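Cell division control protein 4 (Saccharomyces cerevisiae, PDB 3V7D) recognises phosphorylated proteins such as SIC1 as the substrate-binding subunit of an SCF ubiquitin ligase, directing their ubiquitination and proteasomal degradation. Local coordinates at residues 434-439 with 448-453; 332-337 with 346-351; 205-210 with 223-228; 386-391 with 415-420. The protein carries 1 engineered substitution. All coordinates share one frame; numbering follows the deposited sequence.

Contact 1 of 4, residues 434-439 with 448-453; sequences DQIWSV and AAVEKD
Glu451 meets Trp437 at both its root and its tip. Glu451 CB lies beside Gln435 CB and packs against the indole, 3.3 Å from Trp437 NE1, which has its own weak hydrogen bond to Ser123 O. With CG anti to the backbone N (chi1 173°) and the chain then extended, CD comes near Trp437 CZ2. Glu451 OE1 meets the indole edge in the ring plane, 3.1 Å from Trp437 CZ2, while Glu451 OE2 accepts from a water at 2.8 Å. That water donates to Asp434 OD2, which receives Asp453 N in an almost straight bond of 2.9 Å. Glu451 O accepts from Asp434 N and Gln435 N, a classic beta bulge at the start of strand 435-442; within that strand, Ala449 O is shared likewise by Trp437 N and, weakly, Ser438 N. Strands 435-442 and 445-452 form a blade hairpin. Asp453 OD1 (3.8 Å) and Glu451 OE2 (4.9 Å) crowd Asp434 OD2 with negative charge, which the water and the Lys452 NZ-Asp453 OD2 salt bridge probably ease.

Contact 2 of 4, residues 332-337 with 346-351; sequences TTIRIW and YTLQGH
The imidazole of His351 is met at its edge, in the ring plane, by Ile334, whose CD1 lies 3.9 Å from His351 CD2; its two nitrogens are bonded elsewhere, NE2 to Ser367 and ND1 to Ser373. The guanidinium of Arg335 has Thr347 OG1 over one face, 3.9 Å from Arg335 NE, the two side chains running side by side. The Gln349 amide is turned so that Thr332 OG1 lies in its plane and accepts from Gln349 NE2 at 3.3 Å. At the other branch of that amide, Gln349 OE1 touches Thr333 CG2, also at 3.3 Å. The bend at chi2 of Gln349 (64°) directs CD back toward the opposing chain. An alanine at Thr332 would take away OG1 and would probably leave Gln349 NE2 without this acceptor and its amide freer to turn. Between the two segments a water donates to Thr332 O and Leu348 O and accepts from Gly350 N, continuing the ladder of backbone bonds that ends with Ile334 N to Leu348 O at 3.0 Å. Gly350 and His351 form the GH pair of a WD repeat, and Trp337 is the tryptophan of the preceding WD signature. Ile334, Ile336 and Leu348 share one face of the hairpin; this face packs on strands 364-369 and 373-378 of the following blade, with Trp377 against Ile334 and Leu348, while Ile326 of strand 324-329 flanks both isoleucines.

Contact 3 of 4, residues 205-210 with 223-228; sequences TVRCLD and GSRDNT
Ser224 and Arg225 both bind Thr205 O, and the serine does so through its side chain. With OG anti to the backbone N (chi1 164°), Ser224 donates to Thr205 O at 2.9 Å from above the carbonyl plane, whereas Arg225 N approaches the same oxygen almost head-on. The hydroxyl also accepts from Asp226 N at 3.0 Å, closing an ST turn. Arg225 is extended from CG to NE, its CD passing 3.9 Å from Thr205 CB before the guanidinium reaches the backbone and a modified side chain of the bound peptide. Arg207 is shaped differently: CG is anti to the backbone N, but a bend at chi2 (59°) redirects CD, and NH2 binds a modified side chain of the peptide. The pieces belong to a hairpin of the third WD repeat, where Arg207 N and Cys208 N both donate to Gly223 O in a classic beta bulge. Thr205 N also donates to a modified side chain of the bound peptide, consistent with recognition of phosphorylated targets. Arg207 NE lies 4.4 Å from Arg225 NH2, a like-charge approach that the peptide probably offsets. Cys208 SG sits in the crowded position between N and the carbonyl carbon (chi1 60°), 3.7 Å from Gly223 CA, where no CB collides with it. Asp226 OD1, within the type I turn, accepts from Thr228 N (an Asx turn) and Thr228 OG1 from one face of its carboxylate.

Contact 4 of 4, residues 386-391 with 415-420; sequences FSYHHT and NIYNLR
Two neighbouring blades of the WD40 propeller meet here, the outermost strand 384-389 of one lying against strand 413-418 of the next, running nearly antiparallel with no direct backbone hydrogen bond between them. Tyr388 and Tyr417 point opposite ways, each ring set over the rim of the other, their planes 31° apart and centroids 4.2 Å from one another; Tyr388 CE1 comes to 3.5 Å from Tyr417 CD2. On one flank, Leu419 CD2 stands over the centre of the Phe386 ring in a CH-pi contact at 3.9 Å, and the same methyl touches Tyr388 CE2. An alanine in place of Tyr388 would probably open a gap over the Tyr417 face and leave Leu419 less tightly packed. On the other flank, Asn415 ND2 sits over the His390 ring toward its rim, the amide plane nearly perpendicular; Ser408 and Ser410 hold the two ring nitrogens, and Gln413 OE1 takes Asn415 ND2. A water lying in the plane of the Tyr417 ring hydrogen-bonds with Tyr417 OH at 2.9 Å and donates to His389 O.

Three of the contacts are hairpins inside or at the end of a blade, while contact 4 works between blades. Contact 2 packs onto strand 373-378, which pairs with the strand 384-389 used by contact 4; their nearest atoms are about 6 Å apart. From there the other strand of contact 4, 413-418, reaches contact 1 through Phe414, which touches Ile436, Val439 and Ala448; nearest atoms of contacts 1 and 4 are about 7 Å apart. Contact 3 lies farther round the ring, its centre about 25 Å from that of contact 1 and 32 Å from that of contact 4. Contact 3 hydrogen-bonds the bound peptide through Thr205 N, Arg207 and Arg225; contact 1 only packs on it, through Trp437.

Contact 1 of 4, residues 434-439 with 448-453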
loop_
_atom_site.group_PDB
_atom_site.type_symbol
_atom_site.label_atom_id
_atom_site.label_comp_id
_atom_site.label_asym_id
_atom_site.label_seq_id
_atom_site.Cartn_x
_atom_site.Cartn_y
_atom_site.Cartn_z
ATOM N N ASP B 434 -7.145 28.818 -1.261
ATOM C CA ASP B 434 -7.789 29.297 -0.040
ATOM C C ASP B 434 -8.414 28.128 0.717
ATOM O O ASP B 434 -8.428 28.107 1.948
ATOM C CB ASP B 434 -8.870 30.334 -0.359
ATOM C CG ASP B 434 -8.299 31.631 -0.900
ATOM O OD1 ASP B 434 -7.221 32.054 -0.428
ATOM O OD2 ASP B 434 -8.933 32.227 -1.796
ATOM N N GLN B 435 -8.943 27.163 -0.032
ATOM C CA GLN B 435 -9.488 25.944 0.553
ATOM C C GLN B 435 -9.055 24.741 -0.270
ATOM O O GLN B 435 -8.857 24.845 -1.481
ATOM C CB GLN B 435 -11.017 25.995 0.603
ATOM C CG GLN B 435 -11.588 27.177 1.358
ATOM C CD GLN B 435 -11.703 26.928 2.848
ATOM O OE1 GLN B 435 -11.312 25.871 3.350
ATOM N NE2 GLN B 435 -12.252 27.906 3.566
ATOM N N ILE B 436 -8.899 23.602 0.395
ATOM C CA ILE B 436 -8.674 22.340 -0.295
ATOM C C ILE B 436 -9.896 21.471 -0.054
ATOM O O ILE B 436 -10.104 20.991 1.055
ATOM C CB ILE B 436 -7.433 21.611 0.241
ATOM C CG1 ILE B 436 -6.260 22.586 0.388
ATOM C CG2 ILE B 436 -7.079 20.429 -0.664
ATOM C CD1 ILE B 436 -5.770 23.151 -0.924
ATOM N N TRP B 437 -10.713 21.282 -1.083
ATOM C CA TRP B 437 -11.969 20.563 -0.908
ATOM C C TRP B 437 -11.775 19.053 -0.946
ATOM O O TRP B 437 -12.414 18.318 -0.199
ATOM C CB TRP B 437 -13.000 21.001 -1.951
ATOM C CG TRP B 437 -13.355 22.456 -1.854
ATOM C CD1 TRP B 437 -13.230 23.401 -2.833
ATOM C CD2 TRP B 437 -13.875 23.138 -0.703
ATOM N NE1 TRP B 437 -13.649 24.624 -2.365
ATOM C CE2 TRP B 437 -14.046 24.489 -1.061
ATOM C CE3 TRP B 437 -14.214 22.733 0.592
ATOM C CZ2 TRP B 437 -14.543 25.437 -0.171
ATOM C CZ3 TRP B 437 -14.706 23.678 1.475
ATOM C CH2 TRP B 437 -14.866 25.014 1.089
ATOM N N SER B 438 -10.887 18.590 -1.815
ATOM C CA SER B 438 -10.670 17.161 -1.956
ATOM C C SER B 438 -9.282 16.884 -2.509
ATOM O O SER B 438 -8.832 17.556 -3.433
ATOM C CB SER B 438 -11.737 16.551 -2.867
ATOM O OG SER B 438 -11.630 15.141 -2.889
ATOM N N VAL B 439 -8.604 15.899 -1.929
ATOM C CA VAL B 439 -7.282 15.515 -2.394
ATOM C C VAL B 439 -7.198 13.994 -2.567
ATOM O O VAL B 439 -7.788 13.230 -1.803
ATOM C CB VAL B 439 -6.155 16.046 -1.456
ATOM C CG1 VAL B 439 -6.054 15.216 -0.181
ATOM C CG2 VAL B 439 -4.830 16.045 -2.175
ATOM N N ALA B 448 -6.020 17.708 -6.658
ATOM C CA ALA B 448 -6.751 18.423 -5.617
ATOM C C ALA B 448 -7.778 19.399 -6.180
ATOM O O ALA B 448 -7.477 20.203 -7.066
ATOM C CB ALA B 448 -5.791 19.143 -4.676
ATOM N N ALA B 449 -8.996 19.306 -5.656
ATOM C CA ALA B 449 -10.048 20.268 -5.946
ATOM C C ALA B 449 -9.927 21.391 -4.927
ATOM O O ALA B 449 -10.029 21.158 -3.721
ATOM C CB ALA B 449 -11.403 19.607 -5.843
ATOM N N VAL B 450 -9.682 22.604 -5.410
ATOM C CA VAL B 450 -9.413 23.719 -4.516
ATOM C C VAL B 450 -10.296 24.920 -4.801
ATOM O O VAL B 450 -10.998 24.976 -5.816
ATOM C CB VAL B 450 -7.948 24.189 -4.620
ATOM C CG1 VAL B 450 -6.997 23.032 -4.394
ATOM C CG2 VAL B 450 -7.698 24.841 -5.975
ATOM N N GLU B 451 -10.250 25.878 -3.883
ATOM C CA GLU B 451 -10.905 27.158 -4.062
ATOM C C GLU B 451 -9.847 28.246 -3.989
ATOM O O GLU B 451 -8.954 28.204 -3.136
ATOM C CB GLU B 451 -11.960 27.394 -2.980
ATOM C CG GLU B 451 -12.570 28.796 -3.023
ATOM C CD GLU B 451 -13.479 29.089 -1.846
ATOM O OE1 GLU B 451 -14.302 28.220 -1.488
ATOM O OE2 GLU B 451 -13.370 30.193 -1.274
ATOM N N LYS B 452 -9.941 29.215 -4.890
ATOM C CA LYS B 452 -9.050 30.364 -4.863
ATOM C C LYS B 452 -9.783 31.604 -5.349
ATOM O O LYS B 452 -10.260 31.648 -6.484
ATOM C CB LYS B 452 -7.808 30.108 -5.713
ATOM C CG LYS B 452 -6.934 31.331 -5.907
ATOM C CD LYS B 452 -5.692 30.994 -6.721
ATOM C CE LYS B 452 -5.099 32.236 -7.381
ATOM N NZ LYS B 452 -4.767 33.306 -6.396
ATOM N N ASP B 453 -9.883 32.597 -4.471
ATOM C CA ASP B 453 -10.543 33.863 -4.781
ATOM C C ASP B 453 -11.959 33.686 -5.313
ATOM O O ASP B 453 -12.317 34.259 -6.339
ATOM C CB ASP B 453 -9.704 34.683 -5.762
ATOM C CG ASP B 453 -8.364 35.087 -5.180
ATOM O OD1 ASP B 453 -8.276 35.243 -3.943
ATOM O OD2 ASP B 453 -7.400 35.246 -5.960
HETATM O O HOH W 1 -11.508 32.113 -2.202
#

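Contact 2 of 4, residues 332-337 with 346-351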
loop_
_atom_site.group_PDB
_atom_site.type_symbol
_atom_site.label_atom_id
_atom_site.label_comp_id
_atom_site.label_asym_id
_atom_site.label_seq_id
_atom_site.Cartn_x
_atom_site.Cartn_y
_atom_site.Cartn_z
ATOM N N THR B 332 -15.842 12.925 19.268
ATOM C CA THR B 332 -14.375 12.985 19.254
ATOM C C THR B 332 -13.691 11.622 19.359
ATOM O O THR B 332 -12.463 11.545 19.353
ATOM C CB THR B 332 -13.783 13.906 20.357
ATOM O OG1 THR B 332 -13.882 13.253 21.630
ATOM C CG2 THR B 332 -14.503 15.253 20.406
ATOM N N THR B 333 -14.469 10.548 19.456
ATOM C CA THR B 333 -13.874 9.223 19.600
ATOM C C THR B 333 -13.895 8.433 18.298
ATOM O O THR B 333 -14.701 8.698 17.400
ATOM C CB THR B 333 -14.569 8.379 20.695
ATOM O OG1 THR B 333 -15.842 7.923 20.220
ATOM C CG2 THR B 333 -14.757 9.186 21.968
ATOM N N ILE B 334 -12.992 7.463 18.211
ATOM C CA ILE B 334 -12.990 6.489 17.132
ATOM C C ILE B 334 -13.188 5.115 17.750
ATOM O O ILE B 334 -12.511 4.766 18.717
ATOM C CB ILE B 334 -11.656 6.486 16.383
ATOM C CG1 ILE B 334 -11.385 7.861 15.771
ATOM C CG2 ILE B 334 -11.656 5.415 15.310
ATOM C CD1 ILE B 334 -9.926 8.098 15.446
ATOM N N ARG B 335 -14.112 4.334 17.202
ATOM C CA ARG B 335 -14.353 2.998 17.736
ATOM C C ARG B 335 -14.006 1.898 16.747
ATOM O O ARG B 335 -14.256 2.019 15.551
ATOM C CB ARG B 335 -15.800 2.846 18.221
ATOM C CG ARG B 335 -16.079 3.593 19.512
ATOM C CD ARG B 335 -17.471 3.317 20.033
ATOM N NE ARG B 335 -17.594 3.719 21.430
ATOM C CZ ARG B 335 -18.308 3.055 22.335
ATOM N NH1 ARG B 335 -18.963 1.955 21.988
ATOM N NH2 ARG B 335 -18.367 3.489 23.586
ATOM N N ILE B 336 -13.425 0.825 17.269
ATOM C CA ILE B 336 -13.101 -0.348 16.478
ATOM C C ILE B 336 -14.038 -1.468 16.902
ATOM O O ILE B 336 -14.141 -1.782 18.086
ATOM C CB ILE B 336 -11.648 -0.794 16.722
ATOM C CG1 ILE B 336 -10.688 0.389 16.547
ATOM C CG2 ILE B 336 -11.283 -1.953 15.802
ATOM C CD1 ILE B 336 -10.665 0.963 15.147
ATOM N N TRP B 337 -14.725 -2.067 15.936
ATOM C CA TRP B 337 -15.711 -3.098 16.231
ATOM C C TRP B 337 -15.324 -4.432 15.596
ATOM O O TRP B 337 -14.796 -4.465 14.486
ATOM C CB TRP B 337 -17.091 -2.682 15.712
ATOM C CG TRP B 337 -17.529 -1.296 16.089
ATOM C CD1 TRP B 337 -17.156 -0.126 15.490
ATOM C CD2 TRP B 337 -18.454 -0.939 17.123
ATOM N NE1 TRP B 337 -17.778 0.938 16.099
ATOM C CE2 TRP B 337 -18.582 0.467 17.101
ATOM C CE3 TRP B 337 -19.180 -1.668 18.068
ATOM C CZ2 TRP B 337 -19.408 1.154 17.991
ATOM C CZ3 TRP B 337 -20.001 -0.983 18.951
ATOM C CH2 TRP B 337 -20.108 0.413 18.905
ATOM N N TYR B 346 -12.060 -1.613 20.554
ATOM C CA TYR B 346 -11.287 -0.500 21.096
ATOM C C TYR B 346 -11.981 0.850 20.932
ATOM O O TYR B 346 -12.732 1.071 19.978
ATOM C CB TYR B 346 -9.919 -0.430 20.414
ATOM C CG TYR B 346 -9.141 -1.725 20.435
ATOM C CD1 TYR B 346 -8.722 -2.286 21.632
ATOM C CD2 TYR B 346 -8.817 -2.381 19.253
ATOM C CE1 TYR B 346 -8.002 -3.470 21.654
ATOM C CE2 TYR B 346 -8.098 -3.564 19.264
ATOM C CZ TYR B 346 -7.692 -4.103 20.468
ATOM O OH TYR B 346 -6.977 -5.279 20.482
ATOM N N THR B 347 -11.723 1.749 21.876
ATOM C CA THR B 347 -12.065 3.150 21.708
ATOM C C THR B 347 -10.769 3.947 21.656
ATOM O O THR B 347 -9.948 3.883 22.576
ATOM C CB THR B 347 -12.954 3.687 22.845
ATOM O OG1 THR B 347 -14.122 2.867 22.977
ATOM C CG2 THR B 347 -13.382 5.118 22.546
ATOM N N LEU B 348 -10.580 4.681 20.568
ATOM C CA LEU B 348 -9.379 5.479 20.380
ATOM C C LEU B 348 -9.704 6.931 20.689
ATOM O O LEU B 348 -10.654 7.492 20.144
ATOM C CB LEU B 348 -8.882 5.359 18.938
ATOM C CG LEU B 348 -8.815 3.951 18.344
ATOM C CD1 LEU B 348 -8.284 3.992 16.915
ATOM C CD2 LEU B 348 -7.954 3.052 19.212
ATOM N N GLN B 349 -8.914 7.535 21.568
ATOM C CA GLN B 349 -9.117 8.920 21.964
ATOM C C GLN B 349 -7.874 9.741 21.631
ATOM O O GLN B 349 -6.936 9.799 22.420
ATOM C CB GLN B 349 -9.419 8.996 23.464
ATOM C CG GLN B 349 -9.842 10.372 23.948
ATOM C CD GLN B 349 -11.148 10.829 23.327
ATOM O OE1 GLN B 349 -12.220 10.324 23.665
ATOM N NE2 GLN B 349 -11.063 11.787 22.409
ATOM N N GLY B 350 -7.862 10.364 20.455
ATOM C CA GLY B 350 -6.716 11.148 20.025
ATOM C C GLY B 350 -7.100 12.452 19.347
ATOM O O GLY B 350 -6.284 13.083 18.672
ATOM N N HIS B 351 -8.353 12.851 19.528
ATOM C CA HIS B 351 -8.867 14.091 18.964
ATOM C C HIS B 351 -9.748 14.770 20.000
ATOM O O HIS B 351 -10.374 14.100 20.819
ATOM C CB HIS B 351 -9.702 13.811 17.711
ATOM C CG HIS B 351 -8.953 13.107 16.622
ATOM N ND1 HIS B 351 -8.049 13.750 15.803
ATOM C CD2 HIS B 351 -8.986 11.818 16.206
ATOM C CE1 HIS B 351 -7.555 12.888 14.932
ATOM N NE2 HIS B 351 -8.106 11.708 15.157
HETATM O O HOH W 2 -10.507 10.017 18.801
#

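Contact 3 of 4, residues 205-210 with 223-228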
loop_
_atom_site.group_PDB
_atom_site.type_symbol
_atom_site.label_atom_id
_atom_site.label_comp_id
_atom_site.label_asym_id
_atom_site.label_seq_id
_atom_site.Cartn_x
_atom_site.Cartn_y
_atom_site.Cartn_z
ATOM N N THR B 205 -32.443 13.737 0.179
ATOM C CA THR B 205 -31.118 13.858 -0.433
ATOM C C THR B 205 -30.286 12.585 -0.304
ATOM O O THR B 205 -30.165 12.023 0.783
ATOM C CB THR B 205 -30.317 15.025 0.191
ATOM O OG1 THR B 205 -30.886 16.275 -0.217
ATOM C CG2 THR B 205 -28.855 14.974 -0.243
ATOM N N VAL B 206 -29.724 12.127 -1.420
ATOM C CA VAL B 206 -28.760 11.033 -1.387
ATOM C C VAL B 206 -27.444 11.581 -0.847
ATOM O O VAL B 206 -26.775 12.367 -1.511
ATOM C CB VAL B 206 -28.530 10.423 -2.782
ATOM C CG1 VAL B 206 -27.587 9.237 -2.687
ATOM C CG2 VAL B 206 -29.858 10.000 -3.408
ATOM N N ARG B 207 -27.081 11.169 0.363
ATOM C CA ARG B 207 -25.957 11.777 1.075
ATOM C C ARG B 207 -24.622 11.085 0.820
ATOM O O ARG B 207 -23.571 11.721 0.847
ATOM C CB ARG B 207 -26.237 11.805 2.578
ATOM C CG ARG B 207 -25.261 12.653 3.368
ATOM C CD ARG B 207 -25.273 14.087 2.873
ATOM N NE ARG B 207 -24.343 14.934 3.612
ATOM C CZ ARG B 207 -23.058 15.078 3.303
ATOM N NH1 ARG B 207 -22.545 14.426 2.265
ATOM N NH2 ARG B 207 -22.287 15.877 4.029
ATOM N N CYS B 208 -24.668 9.781 0.577
ATOM C CA CYS B 208 -23.457 8.989 0.425
ATOM C C CYS B 208 -23.774 7.751 -0.398
ATOM O O CYS B 208 -24.946 7.429 -0.600
ATOM C CB CYS B 208 -22.927 8.574 1.801
ATOM S SG CYS B 208 -24.097 7.561 2.776
ATOM N N LEU B 209 -22.738 7.060 -0.870
ATOM C CA LEU B 209 -22.938 5.826 -1.626
ATOM C C LEU B 209 -21.658 5.010 -1.802
ATOM O O LEU B 209 -20.551 5.543 -1.728
ATOM C CB LEU B 209 -23.595 6.111 -2.987
ATOM C CG LEU B 209 -22.785 6.669 -4.156
ATOM C CD1 LEU B 209 -22.366 5.547 -5.082
ATOM C CD2 LEU B 209 -23.597 7.698 -4.921
ATOM N N ASP B 210 -21.826 3.710 -2.028
ATOM C CA ASP B 210 -20.709 2.817 -2.313
ATOM C C ASP B 210 -21.148 1.773 -3.330
ATOM O O ASP B 210 -22.344 1.555 -3.522
ATOM C CB ASP B 210 -20.233 2.122 -1.036
ATOM C CG ASP B 210 -18.796 1.631 -1.133
ATOM O OD1 ASP B 210 -18.227 1.634 -2.249
ATOM O OD2 ASP B 210 -18.236 1.237 -0.088
ATOM N N GLY B 223 -26.930 5.778 0.730
ATOM C CA GLY B 223 -27.457 6.302 1.977
ATOM C C GLY B 223 -28.078 7.671 1.766
ATOM O O GLY B 223 -27.575 8.476 0.981
ATOM N N SER B 224 -29.173 7.939 2.471
ATOM C CA SER B 224 -29.913 9.178 2.272
ATOM C C SER B 224 -30.319 9.852 3.573
ATOM O O SER B 224 -30.277 9.249 4.643
ATOM C CB SER B 224 -31.158 8.919 1.417
ATOM O OG SER B 224 -32.085 9.992 1.496
ATOM N N ARG B 225 -30.726 11.113 3.458
ATOM C CA ARG B 225 -31.272 11.859 4.584
ATOM C C ARG B 225 -32.685 11.403 4.953
ATOM O O ARG B 225 -33.299 11.965 5.858
ATOM C CB ARG B 225 -31.271 13.357 4.280
ATOM C CG ARG B 225 -29.892 13.969 4.270
ATOM C CD ARG B 225 -29.951 15.460 4.032
ATOM N NE ARG B 225 -28.717 16.109 4.461
ATOM C CZ ARG B 225 -28.466 17.406 4.315
ATOM N NH1 ARG B 225 -29.363 18.197 3.740
ATOM N NH2 ARG B 225 -27.316 17.909 4.742
ATOM N N ASP B 226 -33.198 10.392 4.257
ATOM C CA ASP B 226 -34.490 9.810 4.613
ATOM C C ASP B 226 -34.328 8.665 5.611
ATOM O O ASP B 226 -35.256 7.880 5.818
ATOM C CB ASP B 226 -35.260 9.343 3.369
ATOM C CG ASP B 226 -34.503 8.311 2.549
ATOM O OD1 ASP B 226 -33.573 7.665 3.077
ATOM O OD2 ASP B 226 -34.844 8.141 1.361
ATOM N N ASN B 227 -33.133 8.580 6.198
ATOM C CA ASN B 227 -32.774 7.578 7.208
ATOM C C ASN B 227 -32.593 6.159 6.667
ATOM O O ASN B 227 -32.337 5.226 7.431
ATOM C CB ASN B 227 -33.768 7.573 8.380
ATOM C CG ASN B 227 -34.073 8.964 8.892
ATOM O OD1 ASN B 227 -33.381 9.925 8.560
ATOM N ND2 ASN B 227 -35.113 9.080 9.708
ATOM N N THR B 228 -32.711 5.997 5.354
ATOM C CA THR B 228 -32.655 4.670 4.754
ATOM C C THR B 228 -31.423 4.469 3.884
ATOM O O THR B 228 -30.684 5.412 3.592
ATOM C CB THR B 228 -33.877 4.402 3.850
ATOM O OG1 THR B 228 -33.666 5.008 2.566
ATOM C CG2 THR B 228 -35.155 4.951 4.474
#

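Contact 4 of 4, residues 386-391 with 415-420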
loop_
_atom_site.group_PDB
_atom_site.type_symbol
_atom_site.label_atom_id
_atom_site.label_comp_id
_atom_site.label_asym_id
_atom_site.label_seq_id
_atom_site.Cartn_x
_atom_site.Cartn_y
_atom_site.Cartn_z
ATOM N N PHE B 386 1.736 8.033 14.219
ATOM C CA PHE B 386 2.073 9.427 13.954
ATOM C C PHE B 386 0.987 10.413 14.371
ATOM O O PHE B 386 -0.167 10.045 14.573
ATOM C CB PHE B 386 2.505 9.651 12.493
ATOM C CG PHE B 386 1.475 9.249 11.458
ATOM C CD1 PHE B 386 0.423 10.093 11.135
ATOM C CD2 PHE B 386 1.594 8.050 10.774
ATOM C CE1 PHE B 386 -0.507 9.737 10.171
ATOM C CE2 PHE B 386 0.671 7.688 9.811
ATOM C CZ PHE B 386 -0.384 8.533 9.510
ATOM N N SER B 387 1.382 11.673 14.500
ATOM C CA SER B 387 0.484 12.724 14.943
ATOM C C SER B 387 0.858 14.027 14.248
ATOM O O SER B 387 2.022 14.438 14.273
ATOM C CB SER B 387 0.584 12.890 16.460
ATOM O OG SER B 387 -0.211 13.975 16.905
ATOM N N TYR B 388 -0.122 14.666 13.616
ATOM C CA TYR B 388 0.121 15.940 12.946
ATOM C C TYR B 388 -0.966 16.955 13.258
ATOM O O TYR B 388 -2.077 16.590 13.645
ATOM C CB TYR B 388 0.241 15.755 11.430
ATOM C CG TYR B 388 1.418 14.908 11.002
ATOM C CD1 TYR B 388 2.716 15.402 11.064
ATOM C CD2 TYR B 388 1.230 13.616 10.530
ATOM C CE1 TYR B 388 3.793 14.627 10.673
ATOM C CE2 TYR B 388 2.295 12.835 10.134
ATOM C CZ TYR B 388 3.573 13.343 10.207
ATOM O OH TYR B 388 4.631 12.557 9.810
ATOM N N HIS B 389 -0.639 18.230 13.078
ATOM C CA HIS B 389 -1.589 19.304 13.319
ATOM C C HIS B 389 -1.316 20.475 12.378
ATOM O O HIS B 389 -0.198 20.975 12.310
ATOM C CB HIS B 389 -1.486 19.770 14.773
ATOM C CG HIS B 389 -2.805 20.071 15.406
ATOM N ND1 HIS B 389 -3.335 19.302 16.420
ATOM C CD2 HIS B 389 -3.706 21.055 15.171
ATOM C CE1 HIS B 389 -4.502 19.803 16.786
ATOM N NE2 HIS B 389 -4.751 20.866 16.042
ATOM N N HIS B 390 -2.331 20.900 11.637
ATOM C CA HIS B 390 -2.193 22.091 10.811
ATOM C C HIS B 390 -2.032 23.304 11.727
ATOM O O HIS B 390 -2.826 23.507 12.645
ATOM C CB HIS B 390 -3.392 22.245 9.870
ATOM C CG HIS B 390 -3.362 21.309 8.699
ATOM N ND1 HIS B 390 -4.088 21.527 7.547
ATOM C CD2 HIS B 390 -2.683 20.152 8.502
ATOM C CE1 HIS B 390 -3.860 20.546 6.692
ATOM N NE2 HIS B 390 -3.013 19.697 7.248
ATOM N N THR B 391 -0.988 24.092 11.485
ATOM C CA THR B 391 -0.578 25.145 12.412
ATOM C C THR B 391 -1.605 26.262 12.593
ATOM O O THR B 391 -1.585 26.962 13.603
ATOM C CB THR B 391 0.772 25.775 12.001
ATOM O OG1 THR B 391 0.707 26.192 10.632
ATOM C CG2 THR B 391 1.908 24.775 12.168
ATOM N N ASN B 415 -0.509 20.279 2.804
ATOM C CA ASN B 415 0.729 19.697 3.319
ATOM C C ASN B 415 1.017 18.280 2.816
ATOM O O ASN B 415 0.116 17.455 2.691
ATOM C CB ASN B 415 0.711 19.695 4.849
ATOM C CG ASN B 415 0.571 21.087 5.432
ATOM O OD1 ASN B 415 1.295 22.005 5.054
ATOM N ND2 ASN B 415 -0.375 21.253 6.351
ATOM N N ILE B 416 2.289 18.012 2.546
ATOM C CA ILE B 416 2.736 16.688 2.144
ATOM C C ILE B 416 3.730 16.185 3.186
ATOM O O ILE B 416 4.765 16.819 3.423
ATOM C CB ILE B 416 3.394 16.726 0.745
ATOM C CG1 ILE B 416 2.413 17.283 -0.288
ATOM C CG2 ILE B 416 3.878 15.337 0.328
ATOM C CD1 ILE B 416 2.984 17.386 -1.687
ATOM N N TYR B 417 3.409 15.061 3.826
ATOM C CA TYR B 417 4.274 14.509 4.872
ATOM C C TYR B 417 4.940 13.187 4.482
ATOM O O TYR B 417 4.303 12.296 3.921
ATOM C CB TYR B 417 3.492 14.281 6.167
ATOM C CG TYR B 417 2.761 15.483 6.722
ATOM C CD1 TYR B 417 1.453 15.767 6.334
ATOM C CD2 TYR B 417 3.361 16.312 7.660
ATOM C CE1 TYR B 417 0.773 16.856 6.853
ATOM C CE2 TYR B 417 2.689 17.404 8.183
ATOM C CZ TYR B 417 1.398 17.672 7.778
ATOM O OH TYR B 417 0.732 18.758 8.305
ATOM N N ASN B 418 6.225 13.070 4.802
ATOM C CA ASN B 418 6.952 11.809 4.716
ATOM C C ASN B 418 6.635 10.974 5.950
ATOM O O ASN B 418 7.068 11.309 7.053
ATOM C CB ASN B 418 8.456 12.097 4.649
ATOM C CG ASN B 418 9.309 10.840 4.508
ATOM O OD1 ASN B 418 8.934 9.747 4.945
ATOM N ND2 ASN B 418 10.480 11.003 3.908
ATOM N N LEU B 419 5.891 9.886 5.771
ATOM C CA LEU B 419 5.477 9.065 6.907
ATOM C C LEU B 419 6.597 8.193 7.479
ATOM O O LEU B 419 6.484 7.699 8.599
ATOM C CB LEU B 419 4.260 8.206 6.551
ATOM C CG LEU B 419 2.970 8.979 6.265
ATOM C CD1 LEU B 419 1.801 8.020 6.102
ATOM C CD2 LEU B 419 2.689 9.999 7.367
ATOM N N ARG B 420 7.675 8.005 6.720
ATOM C CA ARG B 420 8.824 7.262 7.234
ATOM C C ARG B 420 9.640 8.095 8.219
ATOM O O ARG B 420 9.941 7.642 9.320
ATOM C CB ARG B 420 9.725 6.779 6.099
ATOM C CG ARG B 420 9.076 5.761 5.195
ATOM C CD ARG B 420 10.086 5.153 4.250
ATOM N NE ARG B 420 9.433 4.381 3.202
ATOM C CZ ARG B 420 10.080 3.771 2.216
ATOM N NH1 ARG B 420 11.406 3.839 2.150
ATOM N NH2 ARG B 420 9.399 3.092 1.302
HETATM O O HOH W 3 2.012 20.466 10.224
#